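Local coordinates for methyltransferase (Streptomyces regensis, PDB 5N5D) that transfers a methyl group from S-adenosylmethionine to a hydroxyl oxygen during the biosynthesis of tomaymycin, at the interface of chains A and B. Numbering follows the deposited sequence. Chains: chain A/B, Methyltransferase.

Contact 1: the interface of chains A and B. Residues chain A 171-172, 177, 194, 206-207, 209; chain B 13, 17, 21, 48.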
loop_
_atom_site.group_PDB
_atom_site.type_symbol
_atom_site.label_atom_id
_atom_site.label_comp_id
_atom_site.label_asym_id
_atom_site.label_seq_id
_atom_site.Cartn_x
_atom_site.Cartn_y
_atom_site.Cartn_z
ATOM N N VAL A 171 11.009 3.734 7.452
ATOM C CA VAL A 171 10.712 4.880 8.306
ATOM C C VAL A 171 10.483 4.484 9.767
ATOM O O VAL A 171 10.122 5.344 10.573
ATOM C CB VAL A 171 9.501 5.673 7.780
ATOM C CG1 VAL A 171 9.784 6.250 6.407
ATOM C CG2 VAL A 171 8.233 4.812 7.776
ATOM N N VAL A 172 10.687 3.223 10.138
ATOM C CA VAL A 172 10.334 2.760 11.478
ATOM C C VAL A 172 11.546 2.716 12.402
ATOM O O VAL A 172 11.434 3.040 13.586
ATOM C CB VAL A 172 9.633 1.385 11.390
ATOM C CG1 VAL A 172 9.599 0.682 12.747
ATOM C CG2 VAL A 172 8.214 1.569 10.872
ATOM N N VAL A 177 11.862 5.954 16.118
ATOM C CA VAL A 177 11.290 7.190 15.605
ATOM C C VAL A 177 10.410 7.884 16.637
ATOM O O VAL A 177 10.167 9.090 16.526
ATOM C CB VAL A 177 10.507 6.884 14.306
ATOM C CG1 VAL A 177 9.189 6.172 14.616
ATOM C CG2 VAL A 177 10.277 8.148 13.496
ATOM N N HIS A 194 8.172 13.451 9.020
ATOM C CA HIS A 194 6.784 13.291 9.443
ATOM C C HIS A 194 6.231 14.596 9.993
ATOM O O HIS A 194 5.054 14.912 9.787
ATOM C CB HIS A 194 6.666 12.163 10.469
ATOM C CG HIS A 194 6.693 10.808 9.847
ATOM N ND1 HIS A 194 7.850 10.236 9.369
ATOM C CD2 HIS A 194 5.696 9.934 9.575
ATOM C CE1 HIS A 194 7.569 9.056 8.844
ATOM N NE2 HIS A 194 6.270 8.848 8.962
ATOM N N THR A 206 0.131 8.533 4.848
ATOM C CA THR A 206 -0.003 7.560 5.919
ATOM C C THR A 206 1.287 6.758 5.993
ATOM O O THR A 206 2.050 6.683 5.027
ATOM C CB THR A 206 -1.216 6.637 5.708
ATOM O OG1 THR A 206 -1.503 5.935 6.919
ATOM C CG2 THR A 206 -0.959 5.618 4.590
ATOM N N SER A 207 1.536 6.168 7.157
ATOM C CA SER A 207 2.676 5.285 7.340
ATOM C C SER A 207 2.196 3.939 7.858
ATOM O O SER A 207 1.323 3.868 8.731
ATOM C CB SER A 207 3.702 5.886 8.292
ATOM O OG SER A 207 4.288 7.025 7.699
ATOM N N GLN A 209 3.366 0.071 9.184
ATOM C CA GLN A 209 4.374 -0.849 9.697
ATOM C C GLN A 209 4.176 -2.230 9.082
ATOM O O GLN A 209 3.048 -2.724 8.982
ATOM C CB GLN A 209 4.285 -0.955 11.219
ATOM C CG GLN A 209 4.346 0.351 11.999
ATOM C CD GLN A 209 4.122 0.127 13.505
ATOM O OE1 GLN A 209 4.954 -0.465 14.189
ATOM N NE2 GLN A 209 2.984 0.588 14.010
ATOM N N VAL B 13 4.330 3.082 17.797
ATOM C CA VAL B 13 4.721 3.603 16.492
ATOM C C VAL B 13 3.487 4.030 15.697
ATOM O O VAL B 13 3.489 5.078 15.043
ATOM C CB VAL B 13 5.568 2.554 15.746
ATOM C CG1 VAL B 13 5.818 2.985 14.309
ATOM C CG2 VAL B 13 6.887 2.342 16.456
ATOM N N PHE B 17 2.861 7.787 14.274
ATOM C CA PHE B 17 2.612 8.141 12.879
ATOM C C PHE B 17 1.239 8.775 12.713
ATOM O O PHE B 17 1.088 9.807 12.042
ATOM C CB PHE B 17 2.706 6.902 11.988
ATOM C CG PHE B 17 4.095 6.370 11.787
ATOM C CD1 PHE B 17 5.185 7.210 11.697
ATOM C CD2 PHE B 17 4.294 5.006 11.640
ATOM C CE1 PHE B 17 6.457 6.696 11.495
ATOM C CE2 PHE B 17 5.556 4.495 11.438
ATOM C CZ PHE B 17 6.635 5.338 11.367
ATOM N N LEU B 21 -0.022 12.259 10.902
ATOM C CA LEU B 21 -0.466 12.077 9.527
ATOM C C LEU B 21 -1.966 11.892 9.342
ATOM O O LEU B 21 -2.458 12.152 8.239
ATOM C CB LEU B 21 0.237 10.865 8.908
ATOM C CG LEU B 21 1.763 10.910 8.862
ATOM C CD1 LEU B 21 2.286 9.687 8.108
ATOM C CD2 LEU B 21 2.273 12.184 8.226
ATOM N N PRO B 48 -4.355 4.482 10.386
ATOM C CA PRO B 48 -3.397 4.428 9.265
ATOM C C PRO B 48 -3.905 3.606 8.098
ATOM O O PRO B 48 -3.663 3.955 6.937
ATOM C CB PRO B 48 -2.149 3.790 9.894
ATOM C CG PRO B 48 -2.283 4.041 11.369
ATOM C CD PRO B 48 -3.757 4.017 11.647
#

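Contact 2: the interface of chains A and B. Residues chain A 49, 52, 208-211; chain B 208-211.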
loop_
_atom_site.group_PDB
_atom_site.type_symbol
_atom_site.label_atom_id
_atom_site.label_comp_id
_atom_site.label_asym_id
_atom_site.label_seq_id
_atom_site.Cartn_x
_atom_site.Cartn_y
_atom_site.Cartn_z
ATOM N N GLN A 49 7.162 -6.423 -1.584
ATOM C CA GLN A 49 7.301 -4.967 -1.509
ATOM C C GLN A 49 7.613 -4.354 -2.868
ATOM O O GLN A 49 7.077 -3.292 -3.218
ATOM C CB GLN A 49 8.411 -4.605 -0.525
ATOM C CG GLN A 49 8.095 -4.859 0.924
ATOM C CD GLN A 49 9.322 -4.697 1.821
ATOM O OE1 GLN A 49 10.453 -4.554 1.339
ATOM N NE2 GLN A 49 9.101 -4.728 3.124
ATOM N N LEU A 52 4.504 -4.358 -4.759
ATOM C CA LEU A 52 3.626 -3.271 -4.344
ATOM C C LEU A 52 4.042 -1.950 -4.986
ATOM O O LEU A 52 3.191 -1.193 -5.462
ATOM C CB LEU A 52 3.612 -3.143 -2.821
ATOM C CG LEU A 52 2.711 -2.014 -2.304
ATOM C CD1 LEU A 52 1.264 -2.156 -2.813
ATOM C CD2 LEU A 52 2.744 -1.976 -0.791
ATOM N N ILE A 208 2.772 2.880 7.300
ATOM C CA ILE A 208 2.336 1.510 7.525
ATOM C C ILE A 208 3.527 0.711 8.027
ATOM O O ILE A 208 4.574 0.676 7.368
ATOM C CB ILE A 208 1.771 0.886 6.241
ATOM C CG1 ILE A 208 0.570 1.682 5.727
ATOM C CG2 ILE A 208 1.378 -0.571 6.474
ATOM C CD1 ILE A 208 -0.630 1.687 6.653
ATOM N N GLN A 209 3.366 0.071 9.184
ATOM C CA GLN A 209 4.374 -0.849 9.697
ATOM C C GLN A 209 4.176 -2.230 9.082
ATOM O O GLN A 209 3.048 -2.724 8.982
ATOM C CB GLN A 209 4.285 -0.955 11.219
ATOM C CG GLN A 209 4.346 0.351 11.999
ATOM C CD GLN A 209 4.122 0.127 13.505
ATOM O OE1 GLN A 209 4.954 -0.465 14.189
ATOM N NE2 GLN A 209 2.984 0.588 14.010
ATOM N N THR A 210 5.281 -2.860 8.680
ATOM C CA THR A 210 5.234 -4.154 8.013
ATOM C C THR A 210 6.216 -5.128 8.654
ATOM O O THR A 210 7.175 -4.736 9.321
ATOM C CB THR A 210 5.560 -4.036 6.514
ATOM O OG1 THR A 210 6.907 -3.588 6.347
ATOM C CG2 THR A 210 4.622 -3.056 5.823
ATOM N N VAL A 211 5.959 -6.416 8.434
ATOM C CA VAL A 211 6.909 -7.477 8.740
ATOM C C VAL A 211 6.941 -8.414 7.541
ATOM O O VAL A 211 6.160 -8.280 6.597
ATOM C CB VAL A 211 6.570 -8.245 10.037
ATOM C CG1 VAL A 211 6.587 -7.302 11.240
ATOM C CG2 VAL A 211 5.230 -8.978 9.918
ATOM N N ILE B 208 0.807 -8.066 1.763
ATOM C CA ILE B 208 1.690 -7.355 2.678
ATOM C C ILE B 208 1.275 -7.692 4.102
ATOM O O ILE B 208 0.097 -7.555 4.450
ATOM C CB ILE B 208 1.609 -5.836 2.437
ATOM C CG1 ILE B 208 2.018 -5.495 0.998
ATOM C CG2 ILE B 208 2.442 -5.068 3.464
ATOM C CD1 ILE B 208 3.472 -5.740 0.680
ATOM N N GLN B 209 2.235 -8.135 4.921
ATOM C CA GLN B 209 2.008 -8.355 6.345
ATOM C C GLN B 209 2.223 -7.040 7.088
ATOM O O GLN B 209 3.256 -6.388 6.910
ATOM C CB GLN B 209 2.957 -9.426 6.907
ATOM C CG GLN B 209 3.084 -10.753 6.097
ATOM C CD GLN B 209 4.205 -11.702 6.607
ATOM O OE1 GLN B 209 4.211 -12.140 7.759
ATOM N NE2 GLN B 209 5.147 -12.021 5.728
ATOM N N THR B 210 1.259 -6.662 7.918
ATOM C CA THR B 210 1.329 -5.420 8.666
ATOM C C THR B 210 1.271 -5.700 10.160
ATOM O O THR B 210 0.780 -6.740 10.609
ATOM C CB THR B 210 0.188 -4.470 8.297
ATOM O OG1 THR B 210 -1.062 -5.053 8.692
ATOM C CG2 THR B 210 0.176 -4.183 6.797
ATOM N N VAL B 211 1.788 -4.743 10.926
ATOM C CA VAL B 211 1.622 -4.708 12.368
ATOM C C VAL B 211 1.236 -3.287 12.757
ATOM O O VAL B 211 1.326 -2.347 11.964
ATOM C CB VAL B 211 2.886 -5.169 13.128
ATOM C CG1 VAL B 211 3.245 -6.601 12.749
ATOM C CG2 VAL B 211 4.066 -4.231 12.871
HETATM O O HOH W 1 5.157 -7.690 4.187
HETATM O O HOH W 2 0.809 -0.234 10.643
#

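Contact 3: the interface of chains A and B. Residues chain A 17, 21-22, 48; chain B 194, 197, 205-207, 220.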
loop_
_atom_site.group_PDB
_atom_site.type_symbol
_atom_site.label_atom_id
_atom_site.label_comp_id
_atom_site.label_asym_id
_atom_site.label_seq_id
_atom_site.Cartn_x
_atom_site.Cartn_y
_atom_site.Cartn_z
ATOM N N PHE A 17 2.803 -16.261 0.389
ATOM C CA PHE A 17 2.142 -15.289 -0.478
ATOM C C PHE A 17 2.938 -15.075 -1.756
ATOM O O PHE A 17 2.379 -15.061 -2.859
ATOM C CB PHE A 17 1.970 -13.954 0.250
ATOM C CG PHE A 17 0.919 -13.949 1.326
ATOM C CD1 PHE A 17 -0.273 -14.627 1.181
ATOM C CD2 PHE A 17 1.125 -13.210 2.481
ATOM C CE1 PHE A 17 -1.236 -14.593 2.182
ATOM C CE2 PHE A 17 0.175 -13.175 3.478
ATOM C CZ PHE A 17 -1.005 -13.871 3.331
ATOM N N LEU A 21 1.824 -15.186 -5.714
ATOM C CA LEU A 21 1.505 -13.886 -6.291
ATOM C C LEU A 21 2.642 -13.205 -7.041
ATOM O O LEU A 21 2.360 -12.359 -7.896
ATOM C CB LEU A 21 1.023 -12.921 -5.200
ATOM C CG LEU A 21 -0.221 -13.339 -4.416
ATOM C CD1 LEU A 21 -0.651 -12.194 -3.495
ATOM C CD2 LEU A 21 -1.366 -13.761 -5.302
ATOM N N VAL A 22 3.901 -13.514 -6.742
ATOM C CA VAL A 22 5.020 -12.720 -7.242
ATOM C C VAL A 22 6.008 -13.631 -7.954
ATOM O O VAL A 22 6.570 -14.546 -7.340
ATOM C CB VAL A 22 5.722 -11.952 -6.113
ATOM C CG1 VAL A 22 6.775 -11.007 -6.692
ATOM C CG2 VAL A 22 4.707 -11.194 -5.274
ATOM N N PRO A 48 7.421 -9.114 -2.372
ATOM C CA PRO A 48 6.081 -8.516 -2.222
ATOM C C PRO A 48 6.114 -6.998 -2.183
ATOM O O PRO A 48 5.201 -6.344 -2.705
ATOM C CB PRO A 48 5.579 -9.108 -0.897
ATOM C CG PRO A 48 6.387 -10.354 -0.688
ATOM C CD PRO A 48 7.734 -10.036 -1.266
ATOM N N HIS B 194 -5.928 -16.872 -2.821
ATOM C CA HIS B 194 -4.565 -16.691 -3.306
ATOM C C HIS B 194 -4.241 -17.678 -4.417
ATOM O O HIS B 194 -3.540 -17.335 -5.375
ATOM C CB HIS B 194 -3.581 -16.800 -2.145
ATOM C CG HIS B 194 -3.550 -15.567 -1.302
ATOM N ND1 HIS B 194 -4.533 -15.274 -0.384
ATOM C CD2 HIS B 194 -2.685 -14.525 -1.279
ATOM C CE1 HIS B 194 -4.268 -14.108 0.181
ATOM N NE2 HIS B 194 -3.148 -13.638 -0.339
ATOM N N LEU B 197 -5.646 -16.254 -7.589
ATOM C CA LEU B 197 -4.758 -15.235 -8.137
ATOM C C LEU B 197 -3.584 -15.869 -8.875
ATOM O O LEU B 197 -3.223 -15.433 -9.975
ATOM C CB LEU B 197 -4.255 -14.318 -7.024
ATOM C CG LEU B 197 -5.251 -13.275 -6.509
ATOM C CD1 LEU B 197 -4.769 -12.654 -5.206
ATOM C CD2 LEU B 197 -5.479 -12.188 -7.561
ATOM N N ALA B 205 -1.191 -9.197 -8.313
ATOM C CA ALA B 205 -1.412 -8.831 -6.923
ATOM C C ALA B 205 -0.157 -9.016 -6.076
ATOM O O ALA B 205 0.845 -9.601 -6.501
ATOM C CB ALA B 205 -2.566 -9.647 -6.333
ATOM N N THR B 206 -0.236 -8.479 -4.861
ATOM C CA THR B 206 0.764 -8.701 -3.830
ATOM C C THR B 206 0.059 -8.718 -2.482
ATOM O O THR B 206 -1.057 -8.219 -2.335
ATOM C CB THR B 206 1.866 -7.628 -3.857
ATOM O OG1 THR B 206 2.967 -8.053 -3.048
ATOM C CG2 THR B 206 1.348 -6.281 -3.349
ATOM N N SER B 207 0.710 -9.320 -1.497
ATOM C CA SER B 207 0.173 -9.390 -0.147
ATOM C C SER B 207 1.235 -8.901 0.822
ATOM O O SER B 207 2.413 -9.259 0.707
ATOM C CB SER B 207 -0.286 -10.810 0.230
ATOM O OG SER B 207 -1.494 -11.155 -0.434
ATOM N N THR B 220 -4.185 -7.972 0.951
ATOM C CA THR B 220 -3.834 -8.231 -0.437
ATOM C C THR B 220 -4.296 -7.060 -1.288
ATOM O O THR B 220 -5.402 -6.549 -1.101
ATOM C CB THR B 220 -4.480 -9.526 -0.936
ATOM O OG1 THR B 220 -4.022 -10.608 -0.133
ATOM C CG2 THR B 220 -4.125 -9.802 -2.399
HETATM O O HOH W 3 -0.277 -11.847 -8.828
#

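Contact 1: the interface of chains A and B
The side-chain hydroxyl OG1 of A:Thr206 donates a hydrogen bond of 2.9 Å to the backbone carbonyl O of B:Pro48. The donor lies in the carbonyl plane, on a lone pair, with a C=O...donor angle of 110°. OG1 stands anti to its own backbone N (chi1 -166°), which points it at the first turn of helix 47-60 of chain B. Next along the strand, A:Ser207 meets the ring of B:Phe17. Its CB sits over one face, off-centre near the CG-CD2 side, 3.7 Å from the ring centroid in a CH-pi contact. The hydroxyl OG of A:Ser207 is hydrogen-bonded at 3.0 Å to the imidazole NE2 of A:His194. That bond is likely to limit rotation of the imidazole. The same NE2 lies 3.3 Å from B:Phe17 CE1, where the two side chains cross obliquely. At the far rim of the phenyl ring, the carbonyl O of A:Val171 lies in the ring plane, 3.6 Å from CZ. CG2 of A:Val172 also approaches this edge. B:Leu21 puts CD1 against A:Ser207 OG and A:His194 CD2. Further along, B:Val13 CG1 presses on the amide carbon CD of A:Gln209 at 3.4 Å. Helix 6-21 of chain B thus lies against strand 203-211 of chain A, with B:Phe17 inserted between that strand, helix 185-198 and the segment around A:Val171 and A:Val172.

Contact 2: the interface of chains A and B
A:Gln209 meets B:Val211 along its side chain. CB lies 3.7 Å from the methyl CG2 of B:Val211 and 3.4 Å from its carbonyl O. The chain runs on extended (chi2 175°), and CG and CD each stay 4.0 Å from B:Val211 O. At the tip, OE1 lies 4.1 Å from B:Val211 CG2, and NE2 is on the carbonyl side, 3.9 Å from O, too long for a hydrogen bond. An alanine here would keep the CB contacts but would probably leave B:Val211 O without the stretch from CG to the amide that runs beside it, and open a gap there. The backbones pair as antiparallel strands. B:Val211 N donates to A:Gln209 O at 3.1 Å, and A:Val211 N donates to B:Gln209 O in the twin bond. Water 2 joins A:Gln209 N to B:Val211 O, and water 1 joins B:Gln209 N to A:Val211 O. A:Val211 and B:Val211 meet CG1 to CG1 at 3.7 Å, crossing at about a right angle. A:Thr210 CG2 touches B:Ile208 CG2 at 3.8 Å. B:Ile208 CG1 also reaches A:Leu52 CD2. In the deposited pair the strands 203-211 join side by side across the two-fold axis, which is likely to hold the subunits together.

Contact 3: the interface of chains A and B
Apolar packing begins with A:Leu21, whose two methyls go to different partners. CD2 presses on B:Leu197 CB at 3.4 Å, a close carbon contact. CD1 lies over B:Thr206 CA and beside the hydroxyl OG of B:Ser207. CD1 is anti to CA (chi2 -173°) and reaches toward strand 203-211, while CD2 branches toward B:Leu197. Ring contacts come from A:Phe17. B:Ser207 CB sits over one of its faces, off-centre near CG and CD2. In turn, A:Phe17 CE1 lies above a face of the B:His194 imidazole, 3.3 Å from NE2.

Polar contacts within chain B are likely to fix the serine and histidine that face A:Phe17. B:Ser207 OG lies at the imidazole edge, in its plane, and is hydrogen-bonded to B:His194 NE2 at 3.0 Å. The same OG bonds B:Thr220 OG1 at 2.6 Å. B:His194 and B:Thr220 thus both hold the serine hydroxyl, and B:Thr220 on strand 217-224 is a second-shell support. Across the interface, B:Thr206 OG1 donates to the carbonyl O of A:Pro48 at 2.8 Å, tilted 17° from the carbonyl plane.

One water also bridges the chains. Water 3 bonds A:Leu21 O at 2.8 Å and B:Ala205 N at 2.9 Å. It ties the end of helix 6-21 to the start of strand 203-211. The site fastens the N-terminal helix of chain A to chain B, and so is likely to stabilise the two-chain assembly.

Contact 1 and contact 3 are two-fold-related regions of one interface, with the chains exchanged. Their C-alpha centres are about 23 Å apart. Contact 2 lies between them, about 12 Å from contact 1 and 13 Å from contact 3, and shares A:Gln209 with contact 1. Strand 203-211 runs through all three: both copies pair in contact 2, and each receives helix 6-21 of the other chain in an outer contact. Helix 47-60 also enters all three. The exchange of N-terminal helices around paired strands suggests a stable dimer, though the structure alone does not show the state in solution.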